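Local coordinates for flavin-dependent monooxygenase, oxygenase subunit HsaA (Mycobacterium tuberculosis, PDB 3AFF), which probably hydroxylates the phenolic secosteroid 3-HSA to the catechol 3,4-DHSA with reduced flavin and oxygen during cholesterol breakdown, as the oxygenase component of a two-component monooxygenase, at residues 64-69 against 300-305; 163-168 against 205-210; 294-299 against 323-328. All coordinates share one frame; numbering follows the deposited sequence.

Interaction 1: 64-69 against 300-305; sequences DPALFF and NVSDEY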
loop_
_atom_site.group_PDB
_atom_site.type_symbol
_atom_site.label_atom_id
_atom_site.label_comp_id
_atom_site.label_asym_id
_atom_site.label_seq_id
_atom_site.Cartn_x
_atom_site.Cartn_y
_atom_site.Cartn_z
ATOM N N ASP A 64 -43.673 14.565 1.505
ATOM C CA ASP A 64 -42.227 14.455 1.358
ATOM C C ASP A 64 -41.875 12.947 1.380
ATOM O O ASP A 64 -42.228 12.232 2.346
ATOM C CB ASP A 64 -41.639 15.206 2.530
ATOM C CG ASP A 64 -40.126 15.084 2.659
ATOM O OD1 ASP A 64 -39.456 14.281 1.952
ATOM O OD2 ASP A 64 -39.629 15.867 3.515
ATOM N N PRO A 65 -41.260 12.429 0.294
ATOM C CA PRO A 65 -41.054 10.958 0.248
ATOM C C PRO A 65 -40.126 10.439 1.404
ATOM O O PRO A 65 -40.269 9.326 1.866
ATOM C CB PRO A 65 -40.483 10.745 -1.167
ATOM C CG PRO A 65 -39.765 12.009 -1.432
ATOM C CD PRO A 65 -40.760 13.056 -0.943
ATOM N N ALA A 66 -39.271 11.302 1.969
ATOM C CA ALA A 66 -38.467 10.864 3.104
ATOM C C ALA A 66 -39.290 10.582 4.356
ATOM O O ALA A 66 -38.978 9.674 5.159
ATOM C CB ALA A 66 -37.343 11.859 3.349
ATOM N N LEU A 67 -40.396 11.322 4.532
ATOM C CA LEU A 67 -41.281 11.033 5.639
ATOM C C LEU A 67 -42.032 9.749 5.477
ATOM O O LEU A 67 -42.307 9.053 6.473
ATOM C CB LEU A 67 -42.305 12.157 5.824
ATOM C CG LEU A 67 -41.646 13.467 6.250
ATOM C CD1 LEU A 67 -42.730 14.510 6.364
ATOM C CD2 LEU A 67 -40.852 13.320 7.604
ATOM N N PHE A 68 -42.480 9.459 4.260
ATOM C CA PHE A 68 -43.093 8.166 4.007
ATOM C C PHE A 68 -42.142 7.014 4.341
ATOM O O PHE A 68 -42.547 6.075 5.000
ATOM C CB PHE A 68 -43.549 8.031 2.532
ATOM C CG PHE A 68 -44.125 6.667 2.232
ATOM C CD1 PHE A 68 -45.467 6.383 2.526
ATOM C CD2 PHE A 68 -43.318 5.659 1.681
ATOM C CE1 PHE A 68 -45.991 5.141 2.260
ATOM C CE2 PHE A 68 -43.845 4.395 1.440
ATOM C CZ PHE A 68 -45.169 4.154 1.714
ATOM N N PHE A 69 -40.889 7.065 3.884
ATOM C CA PHE A 69 -39.933 5.960 4.220
ATOM C C PHE A 69 -39.591 5.808 5.712
ATOM O O PHE A 69 -39.496 4.681 6.224
ATOM C CB PHE A 69 -38.693 5.969 3.298
ATOM C CG PHE A 69 -39.042 5.757 1.855
ATOM C CD1 PHE A 69 -39.724 4.604 1.457
ATOM C CD2 PHE A 69 -38.736 6.723 0.881
ATOM C CE1 PHE A 69 -40.078 4.408 0.088
ATOM C CE2 PHE A 69 -39.063 6.545 -0.469
ATOM C CZ PHE A 69 -39.744 5.395 -0.890
ATOM N N ASN A 300 -30.226 10.008 0.044
ATOM C CA ASN A 300 -30.408 10.124 -1.393
ATOM C C ASN A 300 -31.846 10.530 -1.736
ATOM O O ASN A 300 -32.062 11.262 -2.676
ATOM C CB ASN A 300 -30.099 8.749 -2.005
ATOM C CG ASN A 300 -28.676 8.372 -1.785
ATOM O OD1 ASN A 300 -28.328 7.238 -1.425
ATOM N ND2 ASN A 300 -27.836 9.330 -1.992
ATOM N N VAL A 301 -32.814 10.056 -0.949
ATOM C CA VAL A 301 -34.239 10.442 -1.156
ATOM C C VAL A 301 -34.421 11.968 -0.918
ATOM O O VAL A 301 -34.898 12.677 -1.765
ATOM C CB VAL A 301 -35.160 9.619 -0.196
ATOM C CG1 VAL A 301 -36.612 10.116 -0.283
ATOM C CG2 VAL A 301 -35.040 8.121 -0.532
ATOM N N SER A 302 -33.957 12.462 0.234
ATOM C CA SER A 302 -33.925 13.907 0.551
ATOM C C SER A 302 -33.212 14.788 -0.474
ATOM O O SER A 302 -33.702 15.824 -0.851
ATOM C CB SER A 302 -33.214 14.077 1.885
ATOM O OG SER A 302 -34.069 13.506 2.830
ATOM N N ASP A 303 -32.052 14.360 -0.952
ATOM C CA ASP A 303 -31.343 15.138 -1.973
ATOM C C ASP A 303 -32.112 15.290 -3.283
ATOM O O ASP A 303 -32.071 16.343 -3.941
ATOM C CB ASP A 303 -29.954 14.532 -2.280
ATOM C CG ASP A 303 -28.963 14.607 -1.091
ATOM O OD1 ASP A 303 -29.281 15.227 -0.061
ATOM O OD2 ASP A 303 -27.825 14.043 -1.196
ATOM N N GLU A 304 -32.736 14.206 -3.719
ATOM C CA GLU A 304 -33.518 14.215 -4.950
ATOM C C GLU A 304 -34.742 15.086 -4.722
ATOM O O GLU A 304 -35.011 15.910 -5.564
ATOM C CB GLU A 304 -33.987 12.791 -5.342
ATOM C CG GLU A 304 -32.823 11.901 -5.864
ATOM C CD GLU A 304 -33.260 10.436 -6.187
ATOM O OE1 GLU A 304 -34.442 10.109 -5.975
ATOM O OE2 GLU A 304 -32.413 9.628 -6.660
ATOM N N TYR A 305 -35.446 14.879 -3.602
ATOM C CA TYR A 305 -36.658 15.617 -3.358
ATOM C C TYR A 305 -36.366 17.098 -3.240
ATOM O O TYR A 305 -37.135 17.903 -3.743
ATOM C CB TYR A 305 -37.400 15.087 -2.146
ATOM C CG TYR A 305 -38.763 15.690 -2.003
ATOM C CD1 TYR A 305 -39.720 15.518 -3.009
ATOM C CD2 TYR A 305 -39.088 16.483 -0.883
ATOM C CE1 TYR A 305 -40.989 16.073 -2.900
ATOM C CE2 TYR A 305 -40.329 17.066 -0.776
ATOM C CZ TYR A 305 -41.293 16.827 -1.779
ATOM O OH TYR A 305 -42.559 17.375 -1.656
#
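Val301, Ser302 and Tyr305, successive contact points on one face of helix 286-309, receive the first turn of helix 65-76. The pairing joins the N-terminal helical domain of the acyl-CoA dehydrogenase fold to its C-terminal helical bundle, and the axes of the two segments run nearly antiparallel, at 158° and 9.4 Å apart. Val301 comes first. Val301 CG1, anti to the backbone N (chi1 174°), reaches the helix start and lies 3.9 Å from Pro65 CG, the two side chains running past one another head to tail. Val301 CG1 also meets the edge of the Phe69 ring, 4.2 Å from Phe69 CD2, and nears the Ala66 methyl. Phe69 packs further onto Met236, Thr239 and Ala243 of helix 233-259, so a third helix closes this side. One residue on, Ser302 OG stands 3.7 Å from Ala66 CB; its hydrogen bond runs back to Ile298 O of its own helix, so toward Ala66 it makes only van der Waals contact. A turn after Val301, Tyr305 turns one ring face to Pro65 in a CH-pi contact. The N-cap residue Asp64 borders this ring, while Asp64 OD1 accepts the capping bond from Ala66 N at 3.0 Å. Pro65 CD sits 3.4 Å from the centroid of the Tyr305 ring, 15° off the ring normal.

Interaction 2: 163-168 against 205-210; sequences PVDFGS and HRFLSY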
loop_
_atom_site.group_PDB
_atom_site.type_symbol
_atom_site.label_atom_id
_atom_site.label_comp_id
_atom_site.label_asym_id
_atom_site.label_seq_id
_atom_site.Cartn_x
_atom_site.Cartn_y
_atom_site.Cartn_z
ATOM N N PRO A 163 -42.655 -8.139 -28.632
ATOM C CA PRO A 163 -42.665 -7.023 -27.653
ATOM C C PRO A 163 -42.405 -5.666 -28.256
ATOM O O PRO A 163 -41.502 -5.491 -29.066
ATOM C CB PRO A 163 -41.525 -7.377 -26.682
ATOM C CG PRO A 163 -41.372 -8.884 -26.800
ATOM C CD PRO A 163 -41.646 -9.171 -28.275
ATOM N N VAL A 164 -43.217 -4.690 -27.886
ATOM C CA VAL A 164 -43.022 -3.318 -28.371
ATOM C C VAL A 164 -43.029 -2.312 -27.194
ATOM O O VAL A 164 -42.796 -1.102 -27.396
ATOM C CB VAL A 164 -44.188 -2.908 -29.370
ATOM C CG1 VAL A 164 -44.207 -3.810 -30.604
ATOM C CG2 VAL A 164 -45.487 -2.915 -28.623
ATOM N N ASP A 165 -43.346 -2.777 -25.975
ATOM C CA ASP A 165 -43.376 -1.857 -24.792
ATOM C C ASP A 165 -43.357 -2.719 -23.529
ATOM O O ASP A 165 -43.477 -3.943 -23.614
ATOM C CB ASP A 165 -44.679 -1.040 -24.835
ATOM C CG ASP A 165 -44.583 0.301 -24.060
ATOM O OD1 ASP A 165 -43.661 0.547 -23.252
ATOM O OD2 ASP A 165 -45.465 1.118 -24.280
ATOM N N PHE A 166 -43.236 -2.090 -22.362
ATOM C CA PHE A 166 -43.096 -2.789 -21.071
ATOM C C PHE A 166 -43.614 -1.827 -19.975
ATOM O O PHE A 166 -43.261 -0.623 -19.968
ATOM C CB PHE A 166 -41.636 -3.169 -20.771
ATOM C CG PHE A 166 -41.501 -4.092 -19.607
ATOM C CD1 PHE A 166 -41.310 -5.470 -19.824
ATOM C CD2 PHE A 166 -41.619 -3.625 -18.302
ATOM C CE1 PHE A 166 -41.234 -6.334 -18.729
ATOM C CE2 PHE A 166 -41.565 -4.471 -17.191
ATOM C CZ PHE A 166 -41.376 -5.864 -17.442
ATOM N N GLY A 167 -44.436 -2.342 -19.071
ATOM C CA GLY A 167 -44.993 -1.478 -18.044
ATOM C C GLY A 167 -45.854 -2.224 -17.097
ATOM O O GLY A 167 -45.619 -3.379 -16.871
ATOM N N SER A 168 -46.826 -1.535 -16.501
ATOM C CA SER A 168 -47.739 -2.126 -15.519
ATOM C C SER A 168 -49.184 -1.979 -16.023
ATOM O O SER A 168 -49.599 -0.892 -16.488
ATOM C CB SER A 168 -47.628 -1.454 -14.127
ATOM O OG SER A 168 -46.291 -1.028 -13.830
ATOM N N HIS A 205 -55.942 3.067 -20.954
ATOM C CA HIS A 205 -55.732 3.998 -19.888
ATOM C C HIS A 205 -55.336 3.248 -18.619
ATOM O O HIS A 205 -54.938 3.888 -17.632
ATOM C CB HIS A 205 -56.949 4.945 -19.633
ATOM C CG HIS A 205 -58.201 4.220 -19.241
ATOM N ND1 HIS A 205 -59.024 3.606 -20.163
ATOM C CD2 HIS A 205 -58.729 3.951 -18.030
ATOM C CE1 HIS A 205 -60.017 3.009 -19.539
ATOM N NE2 HIS A 205 -59.856 3.192 -18.243
ATOM N N ARG A 206 -55.431 1.903 -18.644
ATOM C CA ARG A 206 -54.972 1.154 -17.489
ATOM C C ARG A 206 -53.664 0.364 -17.713
ATOM O O ARG A 206 -53.407 -0.611 -17.066
ATOM C CB ARG A 206 -56.096 0.302 -16.907
ATOM C CG ARG A 206 -57.166 1.099 -16.144
ATOM C CD ARG A 206 -57.970 0.246 -15.169
ATOM N NE ARG A 206 -59.201 -0.249 -15.793
ATOM C CZ ARG A 206 -59.472 -1.532 -16.079
ATOM N NH1 ARG A 206 -58.587 -2.504 -15.793
ATOM N NH2 ARG A 206 -60.623 -1.862 -16.707
ATOM N N PHE A 207 -52.843 0.845 -18.613
ATOM C CA PHE A 207 -51.477 0.407 -18.737
ATOM C C PHE A 207 -50.622 1.651 -18.647
ATOM O O PHE A 207 -50.943 2.616 -19.330
ATOM C CB PHE A 207 -51.220 -0.165 -20.131
ATOM C CG PHE A 207 -49.752 -0.400 -20.459
ATOM C CD1 PHE A 207 -49.065 -1.509 -19.905
ATOM C CD2 PHE A 207 -49.086 0.390 -21.391
ATOM C CE1 PHE A 207 -47.719 -1.779 -20.202
ATOM C CE2 PHE A 207 -47.724 0.138 -21.700
ATOM C CZ PHE A 207 -47.061 -0.972 -21.124
ATOM N N LEU A 208 -49.481 1.583 -17.932
ATOM C CA LEU A 208 -48.562 2.703 -17.880
ATOM C C LEU A 208 -47.151 2.157 -18.165
ATOM O O LEU A 208 -46.669 1.261 -17.438
ATOM C CB LEU A 208 -48.601 3.398 -16.496
ATOM C CG LEU A 208 -47.505 4.459 -16.298
ATOM C CD1 LEU A 208 -47.720 5.588 -17.284
ATOM C CD2 LEU A 208 -47.462 4.997 -14.876
ATOM N N SER A 209 -46.534 2.692 -19.223
ATOM C CA SER A 209 -45.215 2.285 -19.693
ATOM C C SER A 209 -44.097 2.818 -18.766
ATOM O O SER A 209 -44.194 3.935 -18.221
ATOM C CB SER A 209 -45.073 2.872 -21.086
ATOM O OG SER A 209 -43.809 2.626 -21.665
ATOM N N TYR A 210 -43.059 2.019 -18.595
ATOM C CA TYR A 210 -41.841 2.435 -17.864
ATOM C C TYR A 210 -41.179 3.576 -18.630
ATOM O O TYR A 210 -40.623 4.488 -18.002
ATOM C CB TYR A 210 -40.877 1.263 -17.761
ATOM C CG TYR A 210 -41.176 0.300 -16.643
ATOM C CD1 TYR A 210 -42.369 0.402 -15.897
ATOM C CD2 TYR A 210 -40.260 -0.698 -16.295
ATOM C CE1 TYR A 210 -42.648 -0.467 -14.851
ATOM C CE2 TYR A 210 -40.560 -1.621 -15.207
ATOM C CZ TYR A 210 -41.744 -1.490 -14.539
ATOM O OH TYR A 210 -42.074 -2.317 -13.508
HETATM O O HOH W 1 -44.445 -3.194 -14.010
HETATM O O HOH W 2 -45.755 1.512 -14.873
#
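Backbone hydrogen bonds between Ser168 and Leu208 define an antiparallel pairing of strand 162-172 with the short strand 207-209 at a border of the mixed beta sheet. Ser168 N gives to Leu208 O at 3.0 Å and Leu208 N to Ser168 O at 2.9 Å; beyond the non-hydrogen-bonded pair Gly167-Ser209, Tyr210 N, in the first turn of helix 210-214, donates almost straight (172°) to Phe166 O. Among side-chain bonds, Ser209 OG donates to the syn lone pair of Asp165 OD1 at 2.6 Å, while Phe166 N approaches that oxygen from the anti side, tilted 31° out of the carboxylate plane. Ser209 OG also accepts from Lys211 N, capping the helix. Two aromatic contacts follow: Phe207 CE1 lies 3.5 Å from Gly167 CA and, separately, Phe166 CD2 sits over one face of Tyr210, toward its rim, the two ring planes inclined at 56°. Two waters add bridges. One joins Ser168 OG to Tyr210 OH, and another links Ser168 OG to Leu208 O. Tyr210 also comes near Tyr120, a probable FMN-binding residue. Two donors gripping Asp165 OD1 probably restrict the carboxylate's rotation and stabilise its negative charge, tying strand 162-172 to the helix cap.

Interaction 3: 294-299 against 323-328; sequences WRQLIG and RRDQVR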
loop_
_atom_site.group_PDB
_atom_site.type_symbol
_atom_site.label_atom_id
_atom_site.label_comp_id
_atom_site.label_asym_id
_atom_site.label_seq_id
_atom_site.Cartn_x
_atom_site.Cartn_y
_atom_site.Cartn_z
ATOM N N TRP A 294 -28.986 3.872 7.403
ATOM C CA TRP A 294 -30.169 4.720 7.312
ATOM C C TRP A 294 -29.916 6.157 6.784
ATOM O O TRP A 294 -30.607 6.598 5.825
ATOM C CB TRP A 294 -30.994 4.735 8.609
ATOM C CG TRP A 294 -32.205 5.673 8.465
ATOM C CD1 TRP A 294 -32.316 6.964 8.959
ATOM C CD2 TRP A 294 -33.412 5.434 7.674
ATOM N NE1 TRP A 294 -33.555 7.523 8.572
ATOM C CE2 TRP A 294 -34.237 6.610 7.790
ATOM C CE3 TRP A 294 -33.885 4.339 6.930
ATOM C CZ2 TRP A 294 -35.523 6.700 7.208
ATOM C CZ3 TRP A 294 -35.194 4.445 6.303
ATOM C CH2 TRP A 294 -35.974 5.616 6.456
ATOM N N ARG A 295 -28.979 6.894 7.393
ATOM C CA ARG A 295 -28.658 8.252 6.908
ATOM C C ARG A 295 -28.354 8.224 5.428
ATOM O O ARG A 295 -28.747 9.101 4.694
ATOM C CB ARG A 295 -27.388 8.807 7.548
ATOM C CG ARG A 295 -27.413 9.199 9.017
ATOM C CD ARG A 295 -25.960 9.697 9.405
ATOM N NE ARG A 295 -25.417 8.861 10.488
ATOM C CZ ARG A 295 -25.858 8.909 11.749
ATOM N NH1 ARG A 295 -26.818 9.776 12.111
ATOM N NH2 ARG A 295 -25.344 8.100 12.657
ATOM N N GLN A 296 -27.547 7.242 5.023
ATOM C CA GLN A 296 -27.159 7.080 3.622
ATOM C C GLN A 296 -28.401 6.837 2.713
ATOM O O GLN A 296 -28.594 7.585 1.718
ATOM C CB GLN A 296 -26.145 5.934 3.527
ATOM C CG GLN A 296 -25.616 5.568 2.133
ATOM C CD GLN A 296 -24.702 4.297 2.195
ATOM O OE1 GLN A 296 -25.062 3.246 2.803
ATOM N NE2 GLN A 296 -23.482 4.421 1.625
ATOM N N LEU A 297 -29.262 5.876 3.063
ATOM C CA LEU A 297 -30.476 5.579 2.221
ATOM C C LEU A 297 -31.462 6.761 2.084
ATOM O O LEU A 297 -31.912 7.099 0.997
ATOM C CB LEU A 297 -31.252 4.406 2.819
ATOM C CG LEU A 297 -32.371 3.696 2.003
ATOM C CD1 LEU A 297 -31.768 3.011 0.792
ATOM C CD2 LEU A 297 -33.080 2.705 2.875
ATOM N N ILE A 298 -31.820 7.353 3.221
ATOM C CA ILE A 298 -32.815 8.407 3.283
ATOM C C ILE A 298 -32.201 9.699 2.785
ATOM O O ILE A 298 -32.897 10.595 2.285
ATOM C CB ILE A 298 -33.342 8.523 4.746
ATOM C CG1 ILE A 298 -34.748 9.120 4.772
ATOM C CG2 ILE A 298 -32.287 9.260 5.697
ATOM C CD1 ILE A 298 -35.749 8.416 3.914
ATOM N N GLY A 299 -30.869 9.793 2.900
ATOM C CA GLY A 299 -30.133 10.894 2.318
ATOM C C GLY A 299 -30.275 11.094 0.825
ATOM O O GLY A 299 -30.343 12.237 0.360
ATOM N N ARG A 323 -28.805 4.066 -6.322
ATOM C CA ARG A 323 -28.818 2.652 -6.619
ATOM C C ARG A 323 -27.743 1.817 -5.966
ATOM O O ARG A 323 -28.025 0.735 -5.493
ATOM C CB ARG A 323 -28.719 2.386 -8.120
ATOM C CG ARG A 323 -30.053 2.372 -8.752
ATOM C CD ARG A 323 -30.660 0.987 -8.936
ATOM N NE ARG A 323 -31.892 1.205 -9.701
ATOM C CZ ARG A 323 -32.985 0.485 -9.571
ATOM N NH1 ARG A 323 -32.990 -0.500 -8.693
ATOM N NH2 ARG A 323 -34.078 0.751 -10.311
ATOM N N ARG A 324 -26.496 2.269 -6.038
ATOM C CA ARG A 324 -25.419 1.558 -5.400
ATOM C C ARG A 324 -25.609 1.564 -3.891
ATOM O O ARG A 324 -25.286 0.576 -3.233
ATOM C CB ARG A 324 -24.041 2.040 -5.850
ATOM C CG ARG A 324 -23.819 3.518 -5.836
ATOM C CD ARG A 324 -22.379 3.908 -5.307
ATOM N NE ARG A 324 -22.478 4.479 -3.939
ATOM C CZ ARG A 324 -21.957 5.644 -3.506
ATOM N NH1 ARG A 324 -21.230 6.431 -4.305
ATOM N NH2 ARG A 324 -22.151 6.012 -2.233
ATOM N N ASP A 325 -26.180 2.634 -3.342
ATOM C CA ASP A 325 -26.478 2.665 -1.918
ATOM C C ASP A 325 -27.550 1.703 -1.444
ATOM O O ASP A 325 -27.578 1.387 -0.251
ATOM C CB ASP A 325 -26.749 4.111 -1.424
ATOM C CG ASP A 325 -25.490 4.979 -1.424
ATOM O OD1 ASP A 325 -24.382 4.415 -1.610
ATOM O OD2 ASP A 325 -25.597 6.212 -1.250
ATOM N N GLN A 326 -28.432 1.209 -2.326
ATOM C CA GLN A 326 -29.426 0.210 -1.882
ATOM C C GLN A 326 -28.750 -1.032 -1.318
ATOM O O GLN A 326 -29.055 -1.441 -0.220
ATOM C CB GLN A 326 -30.379 -0.214 -3.032
ATOM C CG GLN A 326 -31.086 0.990 -3.715
ATOM C CD GLN A 326 -32.160 1.663 -2.873
ATOM O OE1 GLN A 326 -32.580 2.824 -3.168
ATOM N NE2 GLN A 326 -32.642 0.964 -1.863
ATOM N N VAL A 327 -27.843 -1.652 -2.064
ATOM C CA VAL A 327 -27.067 -2.762 -1.494
ATOM C C VAL A 327 -26.173 -2.395 -0.317
ATOM O O VAL A 327 -26.035 -3.204 0.582
ATOM C CB VAL A 327 -26.235 -3.614 -2.537
ATOM C CG1 VAL A 327 -27.176 -4.196 -3.555
ATOM C CG2 VAL A 327 -25.225 -2.771 -3.199
ATOM N N ARG A 328 -25.575 -1.208 -0.303
ATOM C CA ARG A 328 -24.693 -0.882 0.815
ATOM C C ARG A 328 -25.521 -0.799 2.114
ATOM O O ARG A 328 -25.149 -1.385 3.125
ATOM C CB ARG A 328 -23.949 0.425 0.579
ATOM C CG ARG A 328 -23.151 0.443 -0.739
ATOM C CD ARG A 328 -22.001 1.481 -0.763
ATOM N NE ARG A 328 -21.178 1.275 -1.988
ATOM C CZ ARG A 328 -20.501 2.245 -2.633
ATOM N NH1 ARG A 328 -20.521 3.491 -2.165
ATOM N NH2 ARG A 328 -19.797 1.991 -3.746
#
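With CG anti to the backbone N (chi1 179°) and an extended chain beyond it, Gln296 reaches across to Asp325. The two helices of the C-terminal bundle of the acyl-CoA dehydrogenase fold, 286-309 and 316-342, are antiparallel neighbours here, the axes of the two segments 9.4 Å apart at 152°. Gln296 CG lies 3.4 Å from Asp325 OD2. Gln296 NE2 comes equally near to Asp325 OD1, but the angle is too poor for a hydrogen bond. At the amide's other branch, Gln296 OE1 faces the aliphatic root of Arg328, 3.8 Å from Arg328 CB. Leu297 meets Gln326 at about a right angle, Leu297 CD1 being 3.5 Å from Gln326 NE2; the Gln326 chain bends at chi2 (-72°) to bring its amide there, and Gln326 OE1 accepts from Thr239 OG1 of helix 233-259. Arg324 NH2 is salt-bridged to Asp325 OD1 at 2.8 Å, its hydrogen bond using the syn lone pair. Asp325 thus draws charge compensation from its own helix, probably steadying a buried carboxylate, whereas Gln296 OE1 is buried without a modelled partner: the helices meet by van der Waals contact among Gln296, Asp325, Arg328, Leu297 and Gln326, with no hydrogen bond across.

Interactions 1 and 3 share helix 286-309: in these contacts 294-299 meets helix 316-342 and 300-305 meets helix 65-76, with centres about 12 Å apart. They touch directly, Ile298 CD1 lying 3.9 Å from Phe69 CB, and their segments alternate along the chain. Helix 286-309 therefore connects the N-terminal helical domain with the C-terminal bundle. Interaction 2 belongs to the beta domain between them in sequence; it is nested inside the loop closed by interaction 1 and finishes before interaction 3 begins. Its centre is about 26 Å from that of interaction 1 and about 29 Å from that of interaction 3. Together the three sample the helical, beta and helical parts of the acyl-CoA dehydrogenase fold, which probably enclose the flavin site.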